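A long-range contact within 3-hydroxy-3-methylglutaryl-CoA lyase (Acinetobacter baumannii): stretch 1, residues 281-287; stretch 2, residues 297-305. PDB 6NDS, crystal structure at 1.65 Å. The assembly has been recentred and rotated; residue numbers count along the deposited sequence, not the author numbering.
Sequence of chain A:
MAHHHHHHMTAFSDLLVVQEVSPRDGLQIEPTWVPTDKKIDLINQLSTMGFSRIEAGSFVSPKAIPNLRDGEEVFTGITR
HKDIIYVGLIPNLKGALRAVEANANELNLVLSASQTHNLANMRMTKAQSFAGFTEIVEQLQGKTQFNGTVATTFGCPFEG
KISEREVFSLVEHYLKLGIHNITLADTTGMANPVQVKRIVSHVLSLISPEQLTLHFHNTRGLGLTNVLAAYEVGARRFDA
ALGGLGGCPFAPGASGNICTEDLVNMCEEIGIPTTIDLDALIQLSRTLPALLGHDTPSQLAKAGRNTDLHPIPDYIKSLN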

ATOM      1  N   LEU A 281      10.733   9.365  13.730  1.00 19.16           N
ATOM      2  CA  LEU A 281      11.088   8.670  12.499  1.00 18.64           C
ATOM      3  C   LEU A 281      10.555   9.410  11.276  1.00 19.55           C
ATOM      4  O   LEU A 281      11.244   9.514  10.253  1.00 19.34           O
ATOM      5  CB  LEU A 281      10.544   7.246  12.546  1.00 18.90           C
ATOM      6  CG  LEU A 281      11.060   6.331  11.434  1.00 18.64           C
ATOM      7  CD1 LEU A 281      12.536   5.994  11.668  1.00 21.02           C
ATOM      8  CD2 LEU A 281      10.183   5.081  11.381  1.00 22.26           C
ATOM      9  N   ILE A 282       9.328   9.934  11.362  1.00 17.98           N
ATOM     10  CA  ILE A 282       8.791  10.742  10.269  1.00 16.79           C
ATOM     11  C   ILE A 282       9.670  11.960  10.032  1.00 20.07           C
ATOM     12  O   ILE A 282       9.964  12.322   8.880  1.00 20.33           O
ATOM     13  CB  ILE A 282       7.333  11.139  10.563  1.00 18.44           C
ATOM     14  CG1 ILE A 282       6.412   9.913  10.482  1.00 18.79           C
ATOM     15  CG2 ILE A 282       6.864  12.250   9.594  1.00 20.79           C
ATOM     16  CD1 ILE A 282       5.018  10.159  11.067  1.00 20.72           C
ATOM     17  N   GLN A 283      10.096  12.624  11.111  1.00 19.34           N
ATOM     18  CA  GLN A 283      10.946  13.800  10.949  1.00 21.21           C
ATOM     19  C   GLN A 283      12.253  13.427  10.260  1.00 21.66           C
ATOM     20  O   GLN A 283      12.724  14.149   9.371  1.00 21.54           O
ATOM     21  CB  GLN A 283      11.213  14.453  12.309  1.00 24.06           C
ATOM     22  CG  GLN A 283      12.018  15.741  12.207  1.00 35.52           C
ATOM     23  CD  GLN A 283      12.461  16.265  13.557  1.00 50.10           C
ATOM     24  OE1 GLN A 283      12.687  15.495  14.492  1.00 50.94           O
ATOM     25  NE2 GLN A 283      12.595  17.581  13.665  1.00 53.95           N
ATOM     26  N   LEU A 284      12.835  12.284  10.633  1.00 19.07           N
ATOM     27  CA  LEU A 284      14.066  11.839   9.986  1.00 19.99           C
ATOM     28  C   LEU A 284      13.826  11.519   8.512  1.00 22.96           C
ATOM     29  O   LEU A 284      14.623  11.899   7.647  1.00 21.61           O
ATOM     30  CB  LEU A 284      14.638  10.614  10.716  1.00 19.43           C
ATOM     31  CG  LEU A 284      15.928  10.071  10.077  1.00 18.66           C
ATOM     32  CD1 LEU A 284      17.084  11.057  10.135  1.00 23.53           C
ATOM     33  CD2 LEU A 284      16.321   8.735  10.727  1.00 22.04           C
ATOM     34  N   SER A 285      12.731  10.826   8.207  1.00 17.52           N
ATOM     35  CA  SER A 285      12.433  10.499   6.813  1.00 17.82           C
ATOM     36  C   SER A 285      12.293  11.758   5.969  1.00 18.89           C
ATOM     37  O   SER A 285      12.707  11.785   4.804  1.00 20.13           O
ATOM     38  CB  SER A 285      11.159   9.668   6.734  1.00 17.28           C
ATOM     39  OG  SER A 285      10.885   9.351   5.381  1.00 21.32           O
ATOM     40  N   ARG A 286      11.733  12.822   6.542  1.00 18.62           N
ATOM     41  CA  ARG A 286      11.558  14.048   5.777  1.00 19.45           C
ATOM     42  C   ARG A 286      12.878  14.748   5.450  1.00 20.05           C
ATOM     43  O   ARG A 286      12.872  15.674   4.634  1.00 24.00           O
ATOM     44  CB  ARG A 286      10.603  14.990   6.524  1.00 19.66           C
ATOM     45  CG  ARG A 286       9.152  14.472   6.489  1.00 20.67           C
ATOM     46  CD  ARG A 286       8.208  15.240   7.418  1.00 24.36           C
ATOM     47  NE  ARG A 286       6.811  14.990   7.070  1.00 23.89           N
ATOM     48  CZ  ARG A 286       5.771  15.342   7.821  1.00 31.06           C
ATOM     49  NH1 ARG A 286       5.964  15.956   8.981  1.00 29.19           N
ATOM     50  NH2 ARG A 286       4.534  15.075   7.411  1.00 33.47           N
ATOM     51  N   THR A 287      14.005  14.318   6.040  1.00 20.52           N
ATOM     52  CA  THR A 287      15.306  14.841   5.638  1.00 21.32           C
ATOM     53  C   THR A 287      15.877  14.123   4.425  1.00 22.52           C
ATOM     54  O   THR A 287      16.897  14.572   3.895  1.00 23.55           O
ATOM     55  CB  THR A 287      16.323  14.755   6.793  1.00 22.51           C
ATOM     56  OG1 THR A 287      16.739  13.395   6.993  1.00 22.46           O
ATOM     57  CG2 THR A 287      15.720  15.313   8.081  1.00 22.83           C
TER
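Stretch 2, residues 297-305: PSQLAKAGR

What backbone shapes meet here, and how are they placed? Stretch 1 is the later part of a helix that begins earlier in the chain, with helical torsions from Leu281 through Ser285 and i to i+4 bonds such as Ser285 N to Leu281 O at 2.8 Å and Arg286 N to Ile282 O at 3.0 Å. Stretch 2 enters through Pro297 and an extended Ser298, makes a short helix from Gln299 to Ala303, and leaves it at Gly304, whose phi of 75° breaks the helical path. The backbones come nearest at Arg286 and Ala301, where CA lies 5.8 Å from CA. The short helix runs roughly crosswise to the helix of stretch 1; the contact buries 297 Å² over both sides.

How is the short helix of stretch 2 begun and ended? Ser298 sits at the N-cap, and its OG accepts from Ala301 N at 2.9 Å, satisfying an amide that has no earlier helical carbonyl to use. At the other end Gly304 N donates to Leu300 O at 2.8 Å, closing a last helical turn before the chain changes direction. Because the chain leaves the helix at Gly304, the Arg305 amide does not return to Ala301 O, which accepts from stretch 1 instead.

What holds the two stretches together by polar contact? Arg286 does, reaching over stretch 2 with a side chain that is m at chi1, then extended, with t at chi2 and chi3. Its CA-to-CB bond points sideways, but the end of the side chain comes nearer. Arg286 NE donates to Ala301 O at 2.9 Å with an angle of 161°, and Arg286 NH2 donates to the same Ala301 O at 3.3 Å with a more bent 138°, so one carbonyl receives two N-H groups. This oxygen lies at the edge of the guanidinium, near its plane, where the N-H groups point, since they lie in the guanidinium plane. Arg286 NH2 also stands 3.4 Å from Gly304 N, but both are donors, and this is packing alone. An ideal CB on Gly304 would lie 3.4 Å from Arg286 NH2, a snug distance but no proven clash; the positive phi by itself favours glycine.

Which side chains complete the contact? The aliphatic part of Arg286 lies against Ala301, with Arg286 CG 4.0 Å from Ala301 CB. Ser285 points toward stretch 2, placing its OG 3.9 Å from Ala301 CB and 4.2 Å from Ser298 OG; neither approach is a hydrogen bond, and both serine hydroxyls are bonded elsewhere in the structure. One turn before Arg286, Ile282 adds the apolar contact, its CD1 resting 4.1 Å from Leu300 CD1. Its CA-to-CB bond also runs sideways, yet with its m, t rotamer the end of the side chain comes nearer to stretch 2, and both residues are buried.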

ATOM      1  N   PRO A 297       9.217   7.114  -1.697  1.00 23.33           N
ATOM      2  CA  PRO A 297       7.834   6.580  -1.619  1.00 25.67           C
ATOM      3  C   PRO A 297       7.384   6.326  -0.187  1.00 29.28           C
ATOM      4  O   PRO A 297       7.205   5.185   0.267  1.00 31.74           O
ATOM      5  CB  PRO A 297       7.932   5.277  -2.424  1.00 27.75           C
ATOM      6  CG  PRO A 297       9.333   5.165  -2.915  1.00 32.29           C
ATOM      7  CD  PRO A 297      10.178   6.081  -2.116  1.00 22.10           C
ATOM      8  N   SER A 298       7.225   7.403   0.565  1.00 20.54           N
ATOM      9  CA  SER A 298       6.702   7.345   1.928  1.00 18.26           C
ATOM     10  C   SER A 298       5.368   8.074   1.968  1.00 20.11           C
ATOM     11  O   SER A 298       5.323   9.279   1.705  1.00 22.72           O
ATOM     12  CB  SER A 298       7.663   7.997   2.918  1.00 22.89           C
ATOM     13  OG  SER A 298       7.030   8.153   4.182  1.00 21.69           O
ATOM     14  N   GLN A 299       4.300   7.363   2.339  1.00 16.35           N
ATOM     15  CA  GLN A 299       3.013   8.042   2.453  1.00 18.47           C
ATOM     16  C   GLN A 299       2.973   8.931   3.691  1.00 18.60           C
ATOM     17  O   GLN A 299       2.430  10.042   3.639  1.00 19.76           O
ATOM     18  CB  GLN A 299       1.870   7.026   2.478  1.00 21.15           C
ATOM     19  CG  GLN A 299       1.714   6.220   1.192  1.00 23.12           C
ATOM     20  CD  GLN A 299       1.332   7.083   0.006  1.00 32.34           C
ATOM     21  OE1 GLN A 299       0.150   7.328  -0.249  1.00 35.67           O
ATOM     22  NE2 GLN A 299       2.328   7.548  -0.728  1.00 28.69           N
ATOM     23  N   LEU A 300       3.557   8.469   4.801  1.00 19.49           N
ATOM     24  CA  LEU A 300       3.512   9.258   6.031  1.00 19.83           C
ATOM     25  C   LEU A 300       4.384  10.504   5.936  1.00 20.72           C
ATOM     26  O   LEU A 300       4.036  11.538   6.506  1.00 20.31           O
ATOM     27  CB  LEU A 300       3.926   8.406   7.236  1.00 20.28           C
ATOM     28  CG  LEU A 300       2.795   7.680   7.990  1.00 20.80           C
ATOM     29  CD1 LEU A 300       1.970   8.641   8.822  1.00 22.58           C
ATOM     30  CD2 LEU A 300       1.859   6.911   7.036  1.00 20.49           C
ATOM     31  N   ALA A 301       5.513  10.447   5.221  1.00 20.75           N
ATOM     32  CA  ALA A 301       6.310  11.665   5.092  1.00 21.57           C
ATOM     33  C   ALA A 301       5.555  12.725   4.301  1.00 25.73           C
ATOM     34  O   ALA A 301       5.686  13.923   4.578  1.00 27.75           O
ATOM     35  CB  ALA A 301       7.658  11.352   4.432  1.00 24.80           C
ATOM     36  N   LYS A 302       4.747  12.294   3.329  1.00 22.81           N
ATOM     37  CA  LYS A 302       3.969  13.224   2.518  1.00 24.19           C
ATOM     38  C   LYS A 302       2.791  13.792   3.297  1.00 27.75           C
ATOM     39  O   LYS A 302       2.532  14.999   3.254  1.00 32.81           O
ATOM     40  CB  LYS A 302       3.450  12.535   1.255  1.00 30.96           C
ATOM     41  CG  LYS A 302       4.479  12.103   0.236  1.00 36.89           C
ATOM     42  CD  LYS A 302       3.875  11.041  -0.690  1.00 45.88           C
ATOM     43  CE  LYS A 302       4.616  10.931  -2.015  1.00 57.07           C
ATOM     44  NZ  LYS A 302       6.063  10.644  -1.854  1.00 56.85           N
ATOM     45  N   ALA A 303       2.042  12.934   3.988  1.00 21.91           N
ATOM     46  CA  ALA A 303       0.746  13.330   4.522  1.00 24.37           C
ATOM     47  C   ALA A 303       0.786  13.686   5.998  1.00 24.32           C
ATOM     48  O   ALA A 303      -0.099  14.420   6.465  1.00 27.07           O
ATOM     49  CB  ALA A 303      -0.277  12.205   4.313  1.00 28.21           C
ATOM     50  N   GLY A 304       1.778  13.197   6.733  1.00 23.89           N
ATOM     51  CA  GLY A 304       1.751  13.271   8.178  1.00 27.66           C
ATOM     52  C   GLY A 304       0.775  12.260   8.754  1.00 30.22           C
ATOM     53  O   GLY A 304      -0.041  11.664   8.054  1.00 27.75           O
ATOM     54  N   ARG A 305       0.872  12.055  10.063  1.00 25.60           N
ATOM     55  CA  ARG A 305      -0.010  11.108  10.737  1.00 24.84           C
ATOM     56  C   ARG A 305      -1.414  11.697  10.901  1.00 24.03           C
ATOM     57  O   ARG A 305      -1.656  12.883  10.654  1.00 26.28           O
ATOM     58  CB  ARG A 305       0.568  10.727  12.093  1.00 26.22           C
ATOM     59  CG  ARG A 305       0.687  11.918  13.029  1.00 27.01           C
ATOM     60  CD  ARG A 305       1.465  11.530  14.275  1.00 31.24           C
ATOM     61  NE  ARG A 305       0.901  10.316  14.855  1.00 30.96           N
ATOM     62  CZ  ARG A 305       1.509   9.579  15.775  1.00 37.10           C
ATOM     63  NH1 ARG A 305       2.705   9.947  16.225  1.00 31.81           N
ATOM     64  NH2 ARG A 305       0.920   8.479  16.239  1.00 33.20           N
TER